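Local coordinates for protein Isomerase/lactonizing enzyme (Agrobacterium fabrum str. C58, PDB 2NQL) that is of unknown function but belongs to the enolase superfamily, pairing an enolase-type N-terminal capping domain with a TIM-barrel domain that holds a sodium ion, at residues Asn34-Arg39 against Phe49-Leu54; Asp151-Tyr156 against Ser335-His340; Ser3-Val8 against Gly88-Arg93. All blocks are in the same frame, centred on the assembly; numbering follows the deposited sequence.

In the fold
Interaction 2 is the buried contact of the three: Asp-151 to Tyr-156 and Ser-335 to His-340 bring the first and last barrel strands together through a backbone bond and apolar packing around a phenylalanine. Interactions 1 and 3 belong to the N-terminal part of the chain and reach the same antiparallel sheet through its neighbouring strands 50-59 and 5-15. Interaction 1 is a surface contact, polar and partly water-mediated, lying within the chain loop that interaction 3 closes. Interaction 3, partly buried, mixes two straight backbone bonds with aliphatic packing. Both touch the second subunit, whereas interaction 2 touches no other protein chain and lies across the chain's centre from interaction 1, about 29 Å between centres.

Interaction 1: residues Asn34-Arg39 against Phe49-Leu54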
loop_
_atom_site.group_PDB
_atom_site.type_symbol
_atom_site.label_atom_id
_atom_site.label_comp_id
_atom_site.label_asym_id
_atom_site.label_seq_id
_atom_site.Cartn_x
_atom_site.Cartn_y
_atom_site.Cartn_z
ATOM N N ASN A 34 -12.852 -13.014 14.693
ATOM C CA ASN A 34 -11.459 -13.418 14.477
ATOM C C ASN A 34 -10.491 -12.728 15.405
ATOM O O ASN A 34 -9.302 -12.751 15.173
ATOM C CB ASN A 34 -11.052 -13.316 12.986
ATOM C CG ASN A 34 -12.006 -14.070 12.105
ATOM O OD1 ASN A 34 -12.310 -15.236 12.381
ATOM N ND2 ASN A 34 -12.558 -13.396 11.089
ATOM N N GLY A 35 -11.015 -12.168 16.492
ATOM C CA GLY A 35 -10.169 -11.774 17.620
ATOM C C GLY A 35 -9.653 -10.351 17.530
ATOM O O GLY A 35 -8.656 -9.999 18.184
ATOM N N TYR A 36 -10.286 -9.511 16.708
ATOM C CA TYR A 36 -9.828 -8.121 16.585
ATOM C C TYR A 36 -10.594 -7.151 17.481
ATOM O O TYR A 36 -11.803 -7.313 17.699
ATOM C CB TYR A 36 -9.914 -7.619 15.138
ATOM C CG TYR A 36 -9.028 -8.429 14.219
ATOM C CD1 TYR A 36 -7.633 -8.355 14.324
ATOM C CD2 TYR A 36 -9.585 -9.254 13.241
ATOM C CE1 TYR A 36 -6.808 -9.111 13.490
ATOM C CE2 TYR A 36 -8.769 -10.006 12.392
ATOM C CZ TYR A 36 -7.380 -9.928 12.534
ATOM O OH TYR A 36 -6.575 -10.654 11.702
ATOM N N ILE A 37 -9.885 -6.128 17.938
ATOM C CA ILE A 37 -10.487 -5.051 18.755
ATOM C C ILE A 37 -9.988 -3.668 18.353
ATOM O O ILE A 37 -8.792 -3.455 18.145
ATOM C CB ILE A 37 -10.312 -5.350 20.287
ATOM C CG1 ILE A 37 -11.244 -4.480 21.138
ATOM C CG2 ILE A 37 -8.863 -5.305 20.715
ATOM C CD1 ILE A 37 -11.700 -5.226 22.409
ATOM N N VAL A 38 -10.917 -2.735 18.193
ATOM C CA VAL A 38 -10.573 -1.373 17.806
ATOM C C VAL A 38 -10.555 -0.490 19.046
ATOM O O VAL A 38 -11.536 -0.461 19.782
ATOM C CB VAL A 38 -11.548 -0.808 16.719
ATOM C CG1 VAL A 38 -11.420 0.705 16.582
ATOM C CG2 VAL A 38 -11.242 -1.420 15.369
ATOM N N ARG A 39 -9.424 0.180 19.275
ATOM C CA ARG A 39 -9.318 1.192 20.320
ATOM C C ARG A 39 -10.073 2.453 19.909
ATOM O O ARG A 39 -9.754 3.075 18.899
ATOM C CB ARG A 39 -7.848 1.498 20.625
ATOM C CG ARG A 39 -7.617 2.107 22.013
ATOM C CD ARG A 39 -6.234 2.743 22.146
ATOM N NE ARG A 39 -5.163 1.752 22.230
ATOM C CZ ARG A 39 -3.862 2.042 22.220
ATOM N NH1 ARG A 39 -3.450 3.298 22.127
ATOM N NH2 ARG A 39 -2.971 1.064 22.297
ATOM N N PHE A 49 -3.749 -11.290 20.432
ATOM C CA PHE A 49 -2.808 -12.415 20.289
ATOM C C PHE A 49 -1.573 -11.823 19.591
ATOM O O PHE A 49 -1.639 -10.703 19.040
ATOM C CB PHE A 49 -3.397 -13.566 19.454
ATOM C CG PHE A 49 -4.052 -13.095 18.194
ATOM C CD1 PHE A 49 -3.262 -12.778 17.079
ATOM C CD2 PHE A 49 -5.442 -12.903 18.132
ATOM C CE1 PHE A 49 -3.853 -12.271 15.901
ATOM C CE2 PHE A 49 -6.049 -12.409 16.960
ATOM C CZ PHE A 49 -5.251 -12.091 15.847
ATOM N N ASP A 50 -0.468 -12.554 19.626
ATOM C CA ASP A 50 0.735 -12.172 18.875
ATOM C C ASP A 50 0.769 -13.091 17.670
ATOM O O ASP A 50 0.437 -14.273 17.785
ATOM C CB ASP A 50 1.989 -12.405 19.694
ATOM C CG ASP A 50 2.245 -11.310 20.720
ATOM O OD1 ASP A 50 1.559 -10.261 20.716
ATOM O OD2 ASP A 50 3.159 -11.512 21.546
ATOM N N ARG A 51 1.140 -12.558 16.508
ATOM C CA ARG A 51 1.156 -13.402 15.289
ATOM C C ARG A 51 2.103 -12.768 14.284
ATOM O O ARG A 51 2.140 -11.547 14.155
ATOM C CB ARG A 51 -0.258 -13.512 14.675
ATOM C CG ARG A 51 -0.368 -14.525 13.503
ATOM C CD ARG A 51 -1.837 -14.825 13.182
ATOM N NE ARG A 51 -2.628 -13.640 12.875
ATOM C CZ ARG A 51 -3.962 -13.633 12.859
ATOM N NH1 ARG A 51 -4.661 -14.740 13.165
ATOM N NH2 ARG A 51 -4.587 -12.511 12.570
ATOM N N SER A 52 2.871 -13.589 13.586
ATOM C CA SER A 52 3.669 -13.057 12.487
ATOM C C SER A 52 3.678 -14.102 11.385
ATOM O O SER A 52 3.289 -15.259 11.602
ATOM C CB SER A 52 5.104 -12.748 12.939
ATOM O OG SER A 52 5.751 -13.908 13.412
ATOM N N VAL A 53 4.130 -13.688 10.204
ATOM C CA VAL A 53 4.231 -14.610 9.073
ATOM C C VAL A 53 5.683 -14.971 8.878
ATOM O O VAL A 53 6.519 -14.076 8.786
ATOM C CB VAL A 53 3.684 -13.956 7.756
ATOM C CG1 VAL A 53 4.114 -14.797 6.495
ATOM C CG2 VAL A 53 2.155 -13.834 7.829
ATOM N N LEU A 54 5.973 -16.266 8.798
ATOM C CA LEU A 54 7.337 -16.752 8.588
ATOM C C LEU A 54 7.455 -17.383 7.206
ATOM O O LEU A 54 6.506 -18.028 6.736
ATOM C CB LEU A 54 7.680 -17.815 9.644
ATOM C CG LEU A 54 7.964 -17.240 11.039
ATOM C CD1 LEU A 54 7.820 -18.348 12.074
ATOM C CD2 LEU A 54 9.383 -16.707 11.046
HETATM O O HOH W 1 -7.487 -13.450 12.924
#
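Tyr-36 and Arg-51 cross at about a right angle, the tyrosine ring turned 64° from the guanidinium plane. Arg-51 leaves its strand with CG anti to the backbone N (chi1 -172°) and bends at chi3, bringing NH2 to the phenol tip. The hydrogen bond from Arg-51 NH2 to Tyr-36 OH is 2.9 Å long but weak, because the N-H...O angle is only 118°. Water 1, lying in the guanidinium plane, forms a second link between the segments: it accepts from Arg-51 NH2 and donates to Asn-34 O at 3.0 Å. Gly-35 and Tyr-36 both face Asn-32, a G1 beta bulge, on a loop that reaches the beginning of strand 50-59 in the enolase-type N-terminal domain. Phe-49 touches both polar side chains: its CE1 lies over the centre of one guanidinium face and its CZ meets Tyr-36 CE1 at 4.1 Å, while Asn-34 O approaches the ring edge, 3.7 Å from Phe-49 CE2. The polar tips have further partners: Tyr-36 OH bonds Asp-84 of the second subunit and Ala-74 N, while Arg-51 is held by the carbonyls of Gly-71 and Ile-72.

Interaction 2: residues Asp151-Tyr156 against Ser335-His340. With SO4 (sulfate ion), chain F.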
loop_
_atom_site.group_PDB
_atom_site.type_symbol
_atom_site.label_atom_id
_atom_site.label_comp_id
_atom_site.label_asym_id
_atom_site.label_seq_id
_atom_site.Cartn_x
_atom_site.Cartn_y
_atom_site.Cartn_z
ATOM N N ASP A 151 29.303 -5.311 15.834
ATOM C CA ASP A 151 28.685 -6.487 16.452
ATOM C C ASP A 151 27.835 -6.135 17.655
ATOM O O ASP A 151 27.269 -7.029 18.294
ATOM C CB ASP A 151 29.743 -7.509 16.860
ATOM C CG ASP A 151 30.588 -7.961 15.702
ATOM O OD1 ASP A 151 30.027 -8.236 14.622
ATOM O OD2 ASP A 151 31.820 -8.022 15.867
ATOM N N SER A 152 27.761 -4.840 17.972
ATOM C CA SER A 152 26.914 -4.362 19.054
ATOM C C SER A 152 26.580 -2.910 18.798
ATOM O O SER A 152 27.323 -2.210 18.100
ATOM C CB SER A 152 27.590 -4.553 20.448
ATOM O OG SER A 152 28.746 -3.738 20.584
ATOM N N PHE A 153 25.456 -2.453 19.348
ATOM C CA PHE A 153 25.110 -1.029 19.330
ATOM C C PHE A 153 24.069 -0.728 20.397
ATOM O O PHE A 153 23.496 -1.670 20.967
ATOM C CB PHE A 153 24.641 -0.559 17.922
ATOM C CG PHE A 153 23.662 -1.490 17.241
ATOM C CD1 PHE A 153 22.349 -1.626 17.703
ATOM C CD2 PHE A 153 24.052 -2.197 16.101
ATOM C CE1 PHE A 153 21.448 -2.465 17.054
ATOM C CE2 PHE A 153 23.151 -3.022 15.434
ATOM C CZ PHE A 153 21.846 -3.164 15.918
ATOM N N PRO A 154 23.853 0.569 20.714
ATOM C CA PRO A 154 22.921 0.916 21.779
ATOM C C PRO A 154 21.477 0.488 21.547
ATOM O O PRO A 154 21.012 0.431 20.406
ATOM C CB PRO A 154 23.021 2.451 21.817
ATOM C CG PRO A 154 24.401 2.715 21.360
ATOM C CD PRO A 154 24.520 1.788 20.208
ATOM N N ALA A 155 20.794 0.192 22.645
ATOM C CA ALA A 155 19.387 -0.173 22.632
ATOM C C ALA A 155 18.641 0.725 23.613
ATOM O O ALA A 155 19.147 1.002 24.707
ATOM C CB ALA A 155 19.239 -1.636 23.014
ATOM N N TYR A 156 17.468 1.220 23.218
ATOM C CA TYR A 156 16.622 1.976 24.139
ATOM C C TYR A 156 15.393 1.203 24.539
ATOM O O TYR A 156 14.824 0.451 23.733
ATOM C CB TYR A 156 16.267 3.369 23.609
ATOM C CG TYR A 156 15.218 3.453 22.520
ATOM C CD1 TYR A 156 13.846 3.523 22.841
ATOM C CD2 TYR A 156 15.581 3.472 21.170
ATOM C CE1 TYR A 156 12.886 3.622 21.852
ATOM C CE2 TYR A 156 14.605 3.587 20.157
ATOM C CZ TYR A 156 13.274 3.652 20.508
ATOM O OH TYR A 156 12.304 3.752 19.541
ATOM N N SER A 335 26.219 3.946 8.768
ATOM C CA SER A 335 27.008 5.045 9.346
ATOM C C SER A 335 26.191 5.990 10.233
ATOM O O SER A 335 26.712 6.539 11.209
ATOM C CB SER A 335 27.713 5.817 8.231
ATOM O OG SER A 335 26.757 6.481 7.415
ATOM N N MET A 336 24.905 6.157 9.911
ATOM C CA MET A 336 24.032 7.026 10.672
ATOM C C MET A 336 23.306 6.354 11.856
ATOM O O MET A 336 22.519 7.012 12.547
ATOM C CB MET A 336 23.002 7.665 9.735
ATOM C CG MET A 336 23.595 8.451 8.580
ATOM S SD MET A 336 24.744 9.746 9.145
ATOM C CE MET A 336 23.741 10.768 10.217
ATOM N N LEU A 337 23.557 5.063 12.081
ATOM C CA LEU A 337 22.963 4.361 13.228
ATOM C C LEU A 337 23.360 4.962 14.581
ATOM O O LEU A 337 24.550 5.043 14.912
ATOM C CB LEU A 337 23.297 2.869 13.217
ATOM C CG LEU A 337 22.511 2.075 14.280
ATOM C CD1 LEU A 337 21.135 1.762 13.749
ATOM C CD2 LEU A 337 23.229 0.803 14.604
ATOM N N LYS A 338 22.358 5.360 15.358
ATOM C CA LYS A 338 22.583 5.794 16.734
ATOM C C LYS A 338 22.246 4.729 17.776
ATOM O O LYS A 338 22.782 4.739 18.881
ATOM C CB LYS A 338 21.867 7.108 17.013
ATOM C CG LYS A 338 22.386 8.265 16.146
ATOM C CD LYS A 338 23.823 8.644 16.533
ATOM C CE LYS A 338 24.338 9.842 15.761
ATOM N NZ LYS A 338 24.730 9.473 14.353
ATOM N N GLY A 339 21.366 3.808 17.403
ATOM C CA GLY A 339 20.935 2.710 18.265
ATOM C C GLY A 339 19.604 2.185 17.741
ATOM O O GLY A 339 19.259 2.415 16.572
ATOM N N HIS A 340 18.852 1.499 18.586
ATOM C CA HIS A 340 17.771 0.610 18.114
ATOM C C HIS A 340 16.736 0.407 19.218
ATOM O O HIS A 340 17.070 0.256 20.406
ATOM C CB HIS A 340 18.398 -0.713 17.656
ATOM C CG HIS A 340 17.549 -1.539 16.730
ATOM N ND1 HIS A 340 16.336 -2.089 17.103
ATOM C CD2 HIS A 340 17.782 -1.963 15.457
ATOM C CE1 HIS A 340 15.855 -2.807 16.099
ATOM N NE2 HIS A 340 16.707 -2.738 15.084
HETATM S S SO4 F . 31.379 -5.816 20.481
HETATM O O1 SO4 F . 31.058 -4.821 19.454
HETATM O O2 SO4 F . 30.645 -5.547 21.719
HETATM O O3 SO4 F . 30.960 -7.117 19.976
HETATM O O4 SO4 F . 32.819 -5.834 20.767
#
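The backbone joins the two segments first. Ala-155 and His-340 form a parallel beta bridge, and Tyr-156 N donates to His-340 O at 3.0 Å with an N-H...O angle of 159°, approaching from above the carbonyl plane. The same oxygen receives a CA-H...O contact from Ala-155 CA at 3.2 Å. One residue back, Pro-154 O comes within 3.1 Å of Gly-339 CA, where the absence of a side chain lets the chains close up. In strand order this is the seam of the modified TIM barrel of the enolase superfamily: strand 152-158 is the first, 340-342 the last.

Apolar contacts centre on Phe-153, whose CG takes the crowded position between backbone N and carbonyl carbon (chi1 45°). Leu-337 CD2 sits over one ring face, 3.7 Å from the centroid, as a CH-pi contact. The His-340 ring runs alongside, pointing the same way, nearly parallel (17°) but slid so that the rings barely overlap; the real touch is His-340 CB on Phe-153 CE1 at 3.6 Å.

At the start of strand 152-158, Ser-152 OG lies 2.8 Å from O1 and 2.9 Å from O2 of a sulfate, probably from the crystallisation liquor, and also bonds Arg-364.

His-340 NE2 bonds Ser-327 and ND1 also has a hydrogen bond, so both ring nitrogens are engaged, which should restrict the ring's rotation; the seam combines backbone pairing with an apolar layer between the strands and helix 322-331.

Interaction 3: residues Ser3-Val8 against Gly88-Arg93; sequences SPIATV and GFVIGR
A type II turn from Val-90 to Arg-93, at the end of helix 75-90, docks against the start of strand 5-15 in the enolase-type N-terminal domain, where a sheet is backed by helices. The turn is closed by Arg-93 N donating to Val-90 O at 2.9 Å. Gly-92 occupies its third position with a positive phi of 92°, the conformation that glycine adopts readily.

Ile-5 is the residue the turn grips. Its N donates to Arg-93 O at 2.7 Å, with the donor nearly along the C=O axis and an N-H...O angle of 168°. Its own carbonyl O accepts from Gly-92 N at 2.9 Å, in the carbonyl plane and on a lone pair. Both backbone polar groups of one residue are thus used on the same turn. Pro-4 CA adds a CA-H...O contact to Arg-93 O.

The Ile-5 side chain points at the turn, with CG1 beside the backbone N (chi1 -54°) and CG2 anti to it. It crosses Val-90 obliquely, CG1 to CG1 at 3.9 Å. Ile-91 lays its CG1 against Ala-6 O at 3.6 Å, and the same branch meets Val-8 CG2 at 4.2 Å. Between Ile-5 and Val-8 the strand carries a classic beta bulge, Ala-6 and Thr-7 both facing Thr-58 of strand 50-59.

Helix 117-138 covers Ile-5 through Leu-130 and Ile-133, and the Arg-93 guanidinium turns to a salt bridge with Asp-104. Gly-88 O is bonded by Asn-32 of the second subunit.

Two short, nearly straight bonds set the position of the turn on the strand: the N-H and O of Ile-5, a buried residue, are both satisfied by the turn while its side chain packs on Val-90.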
loop_
_atom_site.group_PDB
_atom_site.type_symbol
_atom_site.label_atom_id
_atom_site.label_comp_id
_atom_site.label_asym_id
_atom_site.label_seq_id
_atom_site.Cartn_x
_atom_site.Cartn_y
_atom_site.Cartn_z
ATOM N N SER A 3 22.966 -21.743 -5.236
ATOM C CA SER A 3 22.052 -22.767 -5.742
ATOM C C SER A 3 20.651 -22.156 -5.946
ATOM O O SER A 3 20.207 -21.373 -5.112
ATOM C CB SER A 3 21.985 -23.911 -4.741
ATOM O OG SER A 3 21.018 -24.900 -5.080
ATOM N N PRO A 4 19.966 -22.499 -7.063
ATOM C CA PRO A 4 18.620 -21.939 -7.296
ATOM C C PRO A 4 17.647 -22.246 -6.171
ATOM O O PRO A 4 17.736 -23.303 -5.543
ATOM C CB PRO A 4 18.154 -22.626 -8.582
ATOM C CG PRO A 4 19.479 -23.006 -9.277
ATOM C CD PRO A 4 20.392 -23.391 -8.161
ATOM N N ILE A 5 16.731 -21.318 -5.921
ATOM C CA ILE A 5 15.633 -21.577 -4.984
ATOM C C ILE A 5 14.737 -22.710 -5.485
ATOM O O ILE A 5 14.318 -22.708 -6.651
ATOM C CB ILE A 5 14.793 -20.300 -4.715
ATOM C CG1 ILE A 5 15.692 -19.137 -4.243
ATOM C CG2 ILE A 5 13.627 -20.641 -3.763
ATOM C CD1 ILE A 5 16.731 -19.506 -3.170
ATOM N N ALA A 6 14.469 -23.675 -4.603
ATOM C CA ALA A 6 13.646 -24.833 -4.907
ATOM C C ALA A 6 12.218 -24.601 -4.403
ATOM O O ALA A 6 11.258 -24.833 -5.133
ATOM C CB ALA A 6 14.233 -26.088 -4.265
ATOM N N THR A 7 12.083 -24.169 -3.142
ATOM C CA THR A 7 10.779 -24.094 -2.479
ATOM C C THR A 7 10.644 -22.835 -1.614
ATOM O O THR A 7 11.643 -22.290 -1.111
ATOM C CB THR A 7 10.470 -25.355 -1.612
ATOM O OG1 THR A 7 11.499 -25.552 -0.627
ATOM C CG2 THR A 7 10.326 -26.618 -2.459
ATOM N N VAL A 8 9.398 -22.357 -1.489
ATOM C CA VAL A 8 9.060 -21.209 -0.635
ATOM C C VAL A 8 7.833 -21.653 0.152
ATOM O O VAL A 8 6.788 -21.968 -0.429
ATOM C CB VAL A 8 8.762 -19.924 -1.467
ATOM C CG1 VAL A 8 8.395 -18.741 -0.547
ATOM C CG2 VAL A 8 9.941 -19.547 -2.371
ATOM N N GLY A 88 6.475 -18.146 -7.243
ATOM C CA GLY A 88 6.751 -18.595 -8.617
ATOM C C GLY A 88 7.862 -17.833 -9.305
ATOM O O GLY A 88 8.549 -18.391 -10.172
ATOM N N PHE A 89 8.022 -16.561 -8.955
ATOM C CA PHE A 89 9.062 -15.707 -9.515
ATOM C C PHE A 89 10.363 -15.657 -8.704
ATOM O O PHE A 89 11.341 -15.025 -9.102
ATOM C CB PHE A 89 8.514 -14.310 -9.768
ATOM C CG PHE A 89 7.468 -14.288 -10.849
ATOM C CD1 PHE A 89 7.855 -14.352 -12.190
ATOM C CD2 PHE A 89 6.119 -14.268 -10.539
ATOM C CE1 PHE A 89 6.906 -14.357 -13.206
ATOM C CE2 PHE A 89 5.158 -14.286 -11.538
ATOM C CZ PHE A 89 5.557 -14.331 -12.885
ATOM N N VAL A 90 10.351 -16.328 -7.566
ATOM C CA VAL A 90 11.576 -16.548 -6.779
ATOM C C VAL A 90 12.186 -17.911 -7.086
ATOM O O VAL A 90 13.404 -18.018 -7.234
ATOM C CB VAL A 90 11.310 -16.366 -5.254
ATOM C CG1 VAL A 90 12.580 -16.729 -4.431
ATOM C CG2 VAL A 90 10.919 -14.932 -5.009
ATOM N N ILE A 91 11.344 -18.941 -7.171
ATOM C CA ILE A 91 11.779 -20.298 -7.485
ATOM C C ILE A 91 12.531 -20.328 -8.833
ATOM O O ILE A 91 12.066 -19.763 -9.842
ATOM C CB ILE A 91 10.572 -21.281 -7.465
ATOM C CG1 ILE A 91 10.115 -21.558 -6.018
ATOM C CG2 ILE A 91 10.911 -22.600 -8.176
ATOM C CD1 ILE A 91 8.656 -22.017 -5.900
ATOM N N GLY A 92 13.718 -20.932 -8.832
ATOM C CA GLY A 92 14.587 -20.902 -10.020
ATOM C C GLY A 92 15.583 -19.760 -10.053
ATOM O O GLY A 92 16.606 -19.855 -10.732
ATOM N N ARG A 93 15.328 -18.683 -9.298
ATOM C CA ARG A 93 16.317 -17.614 -9.158
ATOM C C ARG A 93 17.310 -18.091 -8.087
ATOM O O ARG A 93 17.061 -19.089 -7.420
ATOM C CB ARG A 93 15.682 -16.291 -8.695
ATOM C CG ARG A 93 14.617 -15.687 -9.637
ATOM C CD ARG A 93 15.253 -15.108 -10.880
ATOM N NE ARG A 93 16.120 -13.937 -10.679
ATOM C CZ ARG A 93 15.728 -12.664 -10.744
ATOM N NH1 ARG A 93 14.452 -12.372 -10.928
ATOM N NH2 ARG A 93 16.605 -11.667 -10.594
#